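Long-range contacts in VirX1 (Cyanophage Syn10, PDB 6QGM), which iodinates diverse substrates as a marine viral halogenase, probably with a reduced flavin as in the related flavin-dependent tryptophan halogenases: residues Leu60-Ala70 with Gln174-Leu182; Ala73-Phe81 with Asn137-Leu146. All coordinates share one frame; numbering follows the deposited sequence.

How the contacts relate
Following the chain from the N terminus, residues 60-70 come first, carrying the turn into the short helix 64-67. Residues 73-81 follow at once, passing from the small antiparallel sheet (strand 74-76) into the larger mixed sheet (strand 78-82, next to its outermost strand 91-95), and helix 137-143 closes the loop of contact 2 against them. Only later does helix 169-181 return to residues 60-70 and close contact 1, joining a loop and short helix to this longer helix beside helix 14-26. Contact 2 is thus nested inside contact 1. Their centres lie about 24 Å apart, yet they meet: Asp64 OD2 is 2.6 Å from Tyr75 OH, a probable hydrogen bond.

Contact 1: Leu60-Ala70 with Gln174-Leu182; sequences LDLKDEDWMPA and QYLKEKIAL
Tyr175 reaches out of helix 169-181 to meet the short helix 64-67 and the loop before it; within the tryptophan-halogenase fold this is a helix packed against a loop and the short helix that follows it, resting on apolar and CH-pi packing. Its CG stands anti to the backbone N (chi1 -174°), which carries the ring outward to the other segment.

The aromatic contacts come first. One ring face receives Trp67 CA in a CH-pi contact, 3.8 Å from the centroid and 19° off the normal, and Trp67 CB sits over the same face. On the opposite face lies Lys179 CG from the next turn of the tyrosine's own helix, so the ring is sandwiched between aliphatic groups. Leu62 CD2 comes in at the edge, in the ring plane, 3.6 Å from Tyr175 CE2.

The aliphatic contacts continue beyond the edge. Leu62 divides its branches: CD2 also touches Ile180 CD1 at 4.1 Å, while CD1 meets Leu176 CD2 at 3.8 Å, the two leucines crossing at about a right angle. Leu176 and Ile180 also pack on Ala21 of helix 14-26, which ties this patch to the helix after the first strand. Leu60 completes it, with its CD1 4.1 Å from Leu176 CD2.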
loop_
_atom_site.group_PDB
_atom_site.type_symbol
_atom_site.label_atom_id
_atom_site.label_comp_id
_atom_site.label_asym_id
_atom_site.label_seq_id
_atom_site.Cartn_x
_atom_site.Cartn_y
_atom_site.Cartn_z
ATOM N N LEU B 60 10.915 -22.408 25.005
ATOM C CA LEU B 60 11.856 -22.875 26.064
ATOM C C LEU B 60 11.263 -24.047 26.854
ATOM O O LEU B 60 11.953 -24.490 27.797
ATOM C CB LEU B 60 12.192 -21.715 27.007
ATOM C CG LEU B 60 13.002 -20.574 26.392
ATOM C CD1 LEU B 60 13.523 -19.652 27.476
ATOM C CD2 LEU B 60 14.167 -21.093 25.563
ATOM N N ASP B 61 10.047 -24.509 26.501
ATOM C CA ASP B 61 9.342 -25.676 27.104
ATOM C C ASP B 61 9.010 -25.418 28.577
ATOM O O ASP B 61 8.914 -26.398 29.331
ATOM C CB ASP B 61 10.173 -26.956 27.007
ATOM C CG ASP B 61 10.264 -27.553 25.612
ATOM O OD1 ASP B 61 9.192 -27.708 24.963
ATOM O OD2 ASP B 61 11.410 -27.881 25.204
ATOM N N LEU B 62 8.807 -24.161 28.971
ATOM C CA LEU B 62 8.577 -23.769 30.386
ATOM C C LEU B 62 7.099 -23.966 30.718
ATOM O O LEU B 62 6.284 -23.255 30.126
ATOM C CB LEU B 62 9.003 -22.311 30.575
ATOM C CG LEU B 62 10.508 -22.082 30.607
ATOM C CD1 LEU B 62 10.833 -20.619 30.371
ATOM C CD2 LEU B 62 11.127 -22.543 31.906
ATOM N N LYS B 63 6.788 -24.871 31.644
ATOM C CA LYS B 63 5.418 -25.118 32.173
ATOM C C LYS B 63 5.147 -24.135 33.329
ATOM O O LYS B 63 6.029 -23.986 34.206
ATOM C CB LYS B 63 5.260 -26.569 32.660
ATOM C CG LYS B 63 5.616 -27.677 31.684
ATOM C CD LYS B 63 5.144 -27.447 30.264
ATOM C CE LYS B 63 5.709 -28.445 29.266
ATOM N NZ LYS B 63 6.013 -27.825 27.947
ATOM N N ASP B 64 3.959 -23.513 33.336
ATOM C CA ASP B 64 3.503 -22.537 34.365
ATOM C C ASP B 64 3.829 -23.044 35.783
ATOM O O ASP B 64 4.326 -22.257 36.608
ATOM C CB ASP B 64 2.011 -22.258 34.201
ATOM C CG ASP B 64 1.648 -21.404 32.991
ATOM O OD1 ASP B 64 2.564 -20.965 32.249
ATOM O OD2 ASP B 64 0.430 -21.179 32.798
ATOM N N GLU B 65 3.564 -24.323 36.049
ATOM C CA GLU B 65 3.731 -24.991 37.367
ATOM C C GLU B 65 5.155 -24.768 37.875
ATOM O O GLU B 65 5.321 -24.601 39.087
ATOM C CB GLU B 65 3.481 -26.501 37.260
ATOM C CG GLU B 65 2.085 -26.904 36.795
ATOM C CD GLU B 65 1.937 -28.320 36.231
ATOM O OE1 GLU B 65 2.963 -29.041 36.030
ATOM O OE2 GLU B 65 0.781 -28.720 36.004
ATOM N N ASP B 66 6.141 -24.780 36.976
ATOM C CA ASP B 66 7.586 -24.865 37.315
ATOM C C ASP B 66 8.185 -23.482 37.592
ATOM O O ASP B 66 8.865 -23.331 38.634
ATOM C CB ASP B 66 8.367 -25.546 36.191
ATOM C CG ASP B 66 7.961 -26.994 35.948
ATOM O OD1 ASP B 66 7.287 -27.589 36.805
ATOM O OD2 ASP B 66 8.321 -27.521 34.892
ATOM N N TRP B 67 7.971 -22.521 36.691
ATOM C CA TRP B 67 8.681 -21.215 36.692
ATOM C C TRP B 67 7.895 -20.152 37.476
ATOM O O TRP B 67 8.543 -19.276 38.070
ATOM C CB TRP B 67 9.013 -20.769 35.260
ATOM C CG TRP B 67 7.841 -20.311 34.444
ATOM C CD1 TRP B 67 7.116 -21.044 33.546
ATOM C CD2 TRP B 67 7.277 -18.988 34.425
ATOM N NE1 TRP B 67 6.135 -20.272 32.987
ATOM C CE2 TRP B 67 6.199 -19.012 33.520
ATOM C CE3 TRP B 67 7.550 -17.801 35.112
ATOM C CZ2 TRP B 67 5.434 -17.877 33.251
ATOM C CZ3 TRP B 67 6.775 -16.690 34.866
ATOM C CH2 TRP B 67 5.734 -16.729 33.949
ATOM N N MET B 68 6.563 -20.217 37.515
ATOM C CA MET B 68 5.740 -19.125 38.105
ATOM C C MET B 68 6.081 -18.951 39.585
ATOM O O MET B 68 6.365 -17.846 40.028
ATOM C CB MET B 68 4.245 -19.361 37.905
ATOM C CG MET B 68 3.803 -19.115 36.491
ATOM S SD MET B 68 2.032 -19.182 36.164
ATOM C CE MET B 68 1.486 -17.733 37.071
ATOM N N PRO B 69 6.100 -20.014 40.414
ATOM C CA PRO B 69 6.401 -19.856 41.834
ATOM C C PRO B 69 7.820 -19.350 42.106
ATOM O O PRO B 69 8.013 -18.679 43.078
ATOM C CB PRO B 69 6.205 -21.261 42.415
ATOM C CG PRO B 69 5.335 -21.952 41.392
ATOM C CD PRO B 69 5.823 -21.416 40.068
ATOM N N ALA B 70 8.765 -19.661 41.220
ATOM C CA ALA B 70 10.191 -19.282 41.367
ATOM C C ALA B 70 10.391 -17.766 41.208
ATOM O O ALA B 70 11.473 -17.289 41.555
ATOM C CB ALA B 70 11.019 -20.055 40.383
ATOM N N GLN B 174 16.892 -15.238 37.082
ATOM C CA GLN B 174 17.575 -16.177 38.006
ATOM C C GLN B 174 17.092 -17.602 37.725
ATOM O O GLN B 174 17.909 -18.522 37.845
ATOM C CB GLN B 174 17.354 -15.764 39.467
ATOM C CG GLN B 174 18.142 -14.525 39.858
ATOM C CD GLN B 174 19.614 -14.705 39.580
ATOM O OE1 GLN B 174 20.130 -14.241 38.567
ATOM N NE2 GLN B 174 20.299 -15.413 40.456
ATOM N N TYR B 175 15.826 -17.781 37.349
ATOM C CA TYR B 175 15.261 -19.116 37.046
ATOM C C TYR B 175 15.904 -19.639 35.757
ATOM O O TYR B 175 16.472 -20.762 35.774
ATOM C CB TYR B 175 13.740 -19.058 36.965
ATOM C CG TYR B 175 13.090 -20.409 36.799
ATOM C CD1 TYR B 175 12.847 -21.234 37.880
ATOM C CD2 TYR B 175 12.735 -20.868 35.539
ATOM C CE1 TYR B 175 12.270 -22.481 37.716
ATOM C CE2 TYR B 175 12.143 -22.104 35.358
ATOM C CZ TYR B 175 11.902 -22.908 36.451
ATOM O OH TYR B 175 11.312 -24.123 36.272
ATOM N N LEU B 176 15.833 -18.842 34.684
ATOM C CA LEU B 176 16.390 -19.196 33.356
ATOM C C LEU B 176 17.876 -19.537 33.512
ATOM O O LEU B 176 18.337 -20.476 32.863
ATOM C CB LEU B 176 16.172 -18.013 32.409
ATOM C CG LEU B 176 14.715 -17.736 32.028
ATOM C CD1 LEU B 176 14.630 -16.664 30.962
ATOM C CD2 LEU B 176 14.041 -19.011 31.541
ATOM N N LYS B 177 18.582 -18.805 34.368
ATOM C CA LYS B 177 20.020 -18.994 34.693
ATOM C C LYS B 177 20.257 -20.416 35.227
ATOM O O LYS B 177 21.051 -21.155 34.610
ATOM C CB LYS B 177 20.460 -17.945 35.718
ATOM C CG LYS B 177 21.928 -18.007 36.124
ATOM C CD LYS B 177 22.299 -16.933 37.120
ATOM C CE LYS B 177 22.421 -17.454 38.531
ATOM N NZ LYS B 177 23.345 -16.606 39.304
ATOM N N GLU B 178 19.586 -20.774 36.323
ATOM C CA GLU B 178 19.849 -22.018 37.088
ATOM C C GLU B 178 19.332 -23.243 36.322
ATOM O O GLU B 178 20.024 -24.282 36.360
ATOM C CB GLU B 178 19.298 -21.968 38.510
ATOM C CG GLU B 178 17.985 -21.254 38.785
ATOM C CD GLU B 178 17.796 -20.935 40.263
ATOM O OE1 GLU B 178 17.835 -21.899 41.071
ATOM O OE2 GLU B 178 17.617 -19.708 40.605
ATOM N N LYS B 179 18.198 -23.111 35.622
ATOM C CA LYS B 179 17.450 -24.257 35.029
ATOM C C LYS B 179 17.826 -24.499 33.564
ATOM O O LYS B 179 17.811 -25.668 33.161
ATOM C CB LYS B 179 15.941 -24.033 35.116
ATOM C CG LYS B 179 15.378 -23.858 36.513
ATOM C CD LYS B 179 15.707 -24.911 37.544
ATOM C CE LYS B 179 15.698 -24.330 38.943
ATOM N NZ LYS B 179 15.645 -25.379 39.991
ATOM N N ILE B 180 18.118 -23.458 32.786
ATOM C CA ILE B 180 18.344 -23.578 31.313
ATOM C C ILE B 180 19.784 -23.169 30.965
ATOM O O ILE B 180 20.506 -24.029 30.412
ATOM C CB ILE B 180 17.288 -22.789 30.511
ATOM C CG1 ILE B 180 15.874 -23.234 30.895
ATOM C CG2 ILE B 180 17.539 -22.908 29.017
ATOM C CD1 ILE B 180 14.761 -22.583 30.091
ATOM N N ALA B 181 20.193 -21.933 31.261
ATOM C CA ALA B 181 21.439 -21.328 30.731
ATOM C C ALA B 181 22.667 -22.086 31.256
ATOM O O ALA B 181 23.427 -22.626 30.432
ATOM C CB ALA B 181 21.490 -19.850 31.059
ATOM N N LEU B 182 22.871 -22.115 32.572
ATOM C CA LEU B 182 24.095 -22.707 33.161
ATOM C C LEU B 182 24.165 -24.191 32.810
ATOM O O LEU B 182 25.178 -24.649 32.289
ATOM C CB LEU B 182 24.118 -22.469 34.675
ATOM C CG LEU B 182 24.259 -21.019 35.114
ATOM C CD1 LEU B 182 24.501 -20.937 36.615
ATOM C CD2 LEU B 182 25.379 -20.334 34.348
#

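Contact 2: Ala73-Phe81 with Asn137-Leu146; sequences ATYKNSIRF and NTYLAEHNRL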
loop_
_atom_site.group_PDB
_atom_site.type_symbol
_atom_site.label_atom_id
_atom_site.label_comp_id
_atom_site.label_asym_id
_atom_site.label_seq_id
_atom_site.Cartn_x
_atom_site.Cartn_y
_atom_site.Cartn_z
ATOM N N ALA B 73 5.213 -15.083 40.344
ATOM C CA ALA B 73 4.409 -14.757 39.152
ATOM C C ALA B 73 2.938 -14.926 39.509
ATOM O O ALA B 73 2.622 -15.758 40.380
ATOM C CB ALA B 73 4.799 -15.625 37.983
ATOM N N THR B 74 2.082 -14.120 38.889
ATOM C CA THR B 74 0.614 -14.302 38.871
ATOM C C THR B 74 0.157 -14.217 37.420
ATOM O O THR B 74 1.016 -13.935 36.555
ATOM C CB THR B 74 -0.091 -13.310 39.804
ATOM O OG1 THR B 74 -0.007 -12.005 39.232
ATOM C CG2 THR B 74 0.484 -13.318 41.201
ATOM N N TYR B 75 -1.126 -14.492 37.180
ATOM C CA TYR B 75 -1.753 -14.530 35.833
ATOM C C TYR B 75 -2.328 -13.156 35.498
ATOM O O TYR B 75 -2.660 -12.384 36.412
ATOM C CB TYR B 75 -2.828 -15.622 35.755
ATOM C CG TYR B 75 -2.296 -17.021 35.602
ATOM C CD1 TYR B 75 -1.619 -17.395 34.450
ATOM C CD2 TYR B 75 -2.482 -17.981 36.580
ATOM C CE1 TYR B 75 -1.141 -18.683 34.272
ATOM C CE2 TYR B 75 -2.013 -19.273 36.412
ATOM C CZ TYR B 75 -1.338 -19.623 35.259
ATOM O OH TYR B 75 -0.855 -20.878 35.076
ATOM N N LYS B 76 -2.443 -12.895 34.198
ATOM C CA LYS B 76 -2.922 -11.610 33.631
ATOM C C LYS B 76 -3.802 -11.883 32.401
ATOM O O LYS B 76 -3.281 -12.431 31.406
ATOM C CB LYS B 76 -1.715 -10.759 33.259
ATOM C CG LYS B 76 -2.053 -9.374 32.738
ATOM C CD LYS B 76 -0.956 -8.811 31.869
ATOM C CE LYS B 76 -1.396 -7.585 31.118
ATOM N NZ LYS B 76 -0.348 -7.174 30.164
ATOM N N ASN B 77 -5.070 -11.478 32.463
ATOM C CA ASN B 77 -6.087 -11.776 31.423
ATOM C C ASN B 77 -6.454 -10.504 30.642
ATOM O O ASN B 77 -7.089 -10.642 29.581
ATOM C CB ASN B 77 -7.314 -12.430 32.061
ATOM C CG ASN B 77 -7.037 -13.849 32.502
ATOM O OD1 ASN B 77 -6.328 -14.064 33.482
ATOM N ND2 ASN B 77 -7.563 -14.819 31.766
ATOM N N SER B 78 -6.060 -9.325 31.118
ATOM C CA SER B 78 -6.483 -8.020 30.567
ATOM C C SER B 78 -5.564 -6.900 31.065
ATOM O O SER B 78 -4.981 -7.042 32.158
ATOM C CB SER B 78 -7.925 -7.742 30.936
ATOM O OG SER B 78 -8.389 -6.558 30.299
ATOM N N ILE B 79 -5.446 -5.825 30.279
ATOM C CA ILE B 79 -4.998 -4.484 30.760
ATOM C C ILE B 79 -6.258 -3.676 31.064
ATOM O O ILE B 79 -7.112 -3.540 30.174
ATOM C CB ILE B 79 -4.113 -3.746 29.744
ATOM C CG1 ILE B 79 -2.982 -4.627 29.216
ATOM C CG2 ILE B 79 -3.570 -2.473 30.363
ATOM C CD1 ILE B 79 -2.124 -3.953 28.168
ATOM N N ARG B 80 -6.350 -3.149 32.279
ATOM C CA ARG B 80 -7.485 -2.320 32.747
ATOM C C ARG B 80 -7.053 -0.850 32.715
ATOM O O ARG B 80 -5.938 -0.554 33.161
ATOM C CB ARG B 80 -7.889 -2.776 34.148
ATOM C CG ARG B 80 -8.840 -1.832 34.855
ATOM C CD ARG B 80 -9.389 -2.472 36.104
ATOM N NE ARG B 80 -10.140 -3.659 35.732
ATOM C CZ ARG B 80 -10.355 -4.705 36.514
ATOM N NH1 ARG B 80 -9.890 -4.728 37.744
ATOM N NH2 ARG B 80 -11.046 -5.734 36.060
ATOM N N PHE B 81 -7.911 0.030 32.201
ATOM C CA PHE B 81 -7.682 1.497 32.126
ATOM C C PHE B 81 -8.707 2.198 33.015
ATOM O O PHE B 81 -9.870 2.390 32.603
ATOM C CB PHE B 81 -7.730 1.969 30.671
ATOM C CG PHE B 81 -6.649 1.354 29.815
ATOM C CD1 PHE B 81 -5.339 1.811 29.883
ATOM C CD2 PHE B 81 -6.930 0.292 28.963
ATOM C CE1 PHE B 81 -4.346 1.232 29.104
ATOM C CE2 PHE B 81 -5.936 -0.280 28.179
ATOM C CZ PHE B 81 -4.645 0.186 28.254
ATOM N N ASN B 137 -13.016 -13.254 27.817
ATOM C CA ASN B 137 -11.845 -13.127 28.716
ATOM C C ASN B 137 -12.136 -11.947 29.648
ATOM O O ASN B 137 -11.789 -12.039 30.828
ATOM C CB ASN B 137 -10.535 -12.999 27.931
ATOM C CG ASN B 137 -9.317 -13.424 28.720
ATOM O OD1 ASN B 137 -9.438 -13.850 29.873
ATOM N ND2 ASN B 137 -8.145 -13.321 28.111
ATOM N N THR B 138 -12.793 -10.910 29.129
ATOM C CA THR B 138 -13.278 -9.703 29.864
ATOM C C THR B 138 -13.942 -10.086 31.195
ATOM O O THR B 138 -13.666 -9.417 32.199
ATOM C CB THR B 138 -14.272 -8.908 29.007
ATOM O OG1 THR B 138 -13.666 -8.721 27.725
ATOM C CG2 THR B 138 -14.665 -7.578 29.619
ATOM N N TYR B 139 -14.789 -11.113 31.204
ATOM C CA TYR B 139 -15.553 -11.561 32.401
ATOM C C TYR B 139 -14.609 -12.112 33.475
ATOM O O TYR B 139 -14.847 -11.827 34.665
ATOM C CB TYR B 139 -16.578 -12.634 32.033
ATOM C CG TYR B 139 -17.655 -12.171 31.085
ATOM C CD1 TYR B 139 -18.698 -11.388 31.535
ATOM C CD2 TYR B 139 -17.654 -12.544 29.756
ATOM C CE1 TYR B 139 -19.687 -10.952 30.675
ATOM C CE2 TYR B 139 -18.655 -12.144 28.892
ATOM C CZ TYR B 139 -19.685 -11.349 29.354
ATOM O OH TYR B 139 -20.679 -10.929 28.516
ATOM N N LEU B 140 -13.604 -12.902 33.080
ATOM C CA LEU B 140 -12.573 -13.454 34.002
ATOM C C LEU B 140 -11.863 -12.269 34.673
ATOM O O LEU B 140 -11.764 -12.243 35.918
ATOM C CB LEU B 140 -11.576 -14.314 33.222
ATOM C CG LEU B 140 -12.152 -15.555 32.537
ATOM C CD1 LEU B 140 -11.063 -16.336 31.787
ATOM C CD2 LEU B 140 -12.883 -16.449 33.543
ATOM N N ALA B 141 -11.397 -11.324 33.858
ATOM C CA ALA B 141 -10.694 -10.102 34.288
ATOM C C ALA B 141 -11.598 -9.321 35.239
ATOM O O ALA B 141 -11.128 -8.935 36.308
ATOM C CB ALA B 141 -10.310 -9.283 33.090
ATOM N N GLU B 142 -12.866 -9.148 34.879
ATOM C CA GLU B 142 -13.812 -8.257 35.606
ATOM C C GLU B 142 -14.166 -8.854 36.969
ATOM O O GLU B 142 -14.221 -8.073 37.920
ATOM C CB GLU B 142 -15.065 -7.974 34.773
ATOM C CG GLU B 142 -14.835 -6.878 33.756
ATOM C CD GLU B 142 -16.068 -6.242 33.143
ATOM O OE1 GLU B 142 -17.143 -6.342 33.742
ATOM O OE2 GLU B 142 -15.941 -5.614 32.068
ATOM N N HIS B 143 -14.382 -10.168 37.069
ATOM C CA HIS B 143 -14.784 -10.839 38.338
ATOM C C HIS B 143 -13.586 -11.546 38.985
ATOM O O HIS B 143 -13.805 -12.275 39.959
ATOM C CB HIS B 143 -15.978 -11.761 38.070
ATOM C CG HIS B 143 -17.160 -11.004 37.579
ATOM N ND1 HIS B 143 -17.324 -10.672 36.259
ATOM C CD2 HIS B 143 -18.209 -10.485 38.227
ATOM C CE1 HIS B 143 -18.436 -9.992 36.105
ATOM N NE2 HIS B 143 -19.018 -9.890 37.295
ATOM N N ASN B 144 -12.368 -11.322 38.474
ATOM C CA ASN B 144 -11.098 -11.801 39.086
ATOM C C ASN B 144 -11.164 -13.331 39.243
ATOM O O ASN B 144 -10.829 -13.855 40.328
ATOM C CB ASN B 144 -10.850 -11.092 40.422
ATOM C CG ASN B 144 -9.441 -11.271 40.929
ATOM O OD1 ASN B 144 -8.477 -11.161 40.164
ATOM N ND2 ASN B 144 -9.329 -11.552 42.218
ATOM N N ARG B 145 -11.570 -14.030 38.183
ATOM C CA ARG B 145 -11.711 -15.504 38.153
ATOM C C ARG B 145 -10.765 -16.065 37.098
ATOM O O ARG B 145 -10.314 -15.298 36.239
ATOM C CB ARG B 145 -13.161 -15.907 37.867
ATOM C CG ARG B 145 -14.182 -15.173 38.717
ATOM C CD ARG B 145 -13.914 -15.306 40.202
ATOM N NE ARG B 145 -15.009 -14.736 40.963
ATOM C CZ ARG B 145 -15.934 -15.444 41.590
ATOM N NH1 ARG B 145 -15.900 -16.766 41.610
ATOM N NH2 ARG B 145 -16.905 -14.827 42.233
ATOM N N LEU B 146 -10.525 -17.374 37.150
ATOM C CA LEU B 146 -9.672 -18.076 36.165
ATOM C C LEU B 146 -10.146 -19.523 36.010
ATOM O O LEU B 146 -10.709 -20.089 36.976
ATOM C CB LEU B 146 -8.222 -17.978 36.638
ATOM C CG LEU B 146 -7.147 -18.022 35.557
ATOM C CD1 LEU B 146 -7.489 -17.148 34.369
ATOM C CD2 LEU B 146 -5.808 -17.591 36.133
#
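The side-chain amides of Asn77 and Asn137 meet with their planes 82° apart, and one hydrogen bond joins them. Asn77 ND2 donates to Asn137 OD1 at 2.8 Å with an N-H...O angle of 163°. The acceptor lies near the Asn77 amide plane, and the donor lies in the carbonyl plane of Asn137, on a lone pair. The Asn137 side chain leaves its backbone beside the carbonyl carbon, which brings OD1 to the Asn77 amide. Leu146 CD1 packs against the Asn77 amide, 3.4 Å from OD1, while Leu146 CD2 approaches the Tyr75 ring obliquely, 3.4 Å from CD2 of that ring.

The Arg80 guanidinium uses its edge: NH2 makes a weak bond of 3.2 Å to Ala141 O near the guanidinium plane. A bend at chi3 turns the end of an otherwise extended chain. Its stronger polar partner is Glu93 on strand 91-95, which forms a salt bridge with NE, while Glu142 pairs with Arg132.

Between the polar groups the helix comes close to the strand, with Ser78 CB 3.6 Å from Ala141 CB. Asn77 and Ala141 have the nearest CA atoms, 5.7 Å apart.

Strand 78-81 and helix 137-143 cross at -61°, their axes 9.2 Å apart at closest approach. This is a buried helix-on-sheet packing, and a Schellman motif, with Asn144 at positive phi, follows the helix before the chain continues to Leu146.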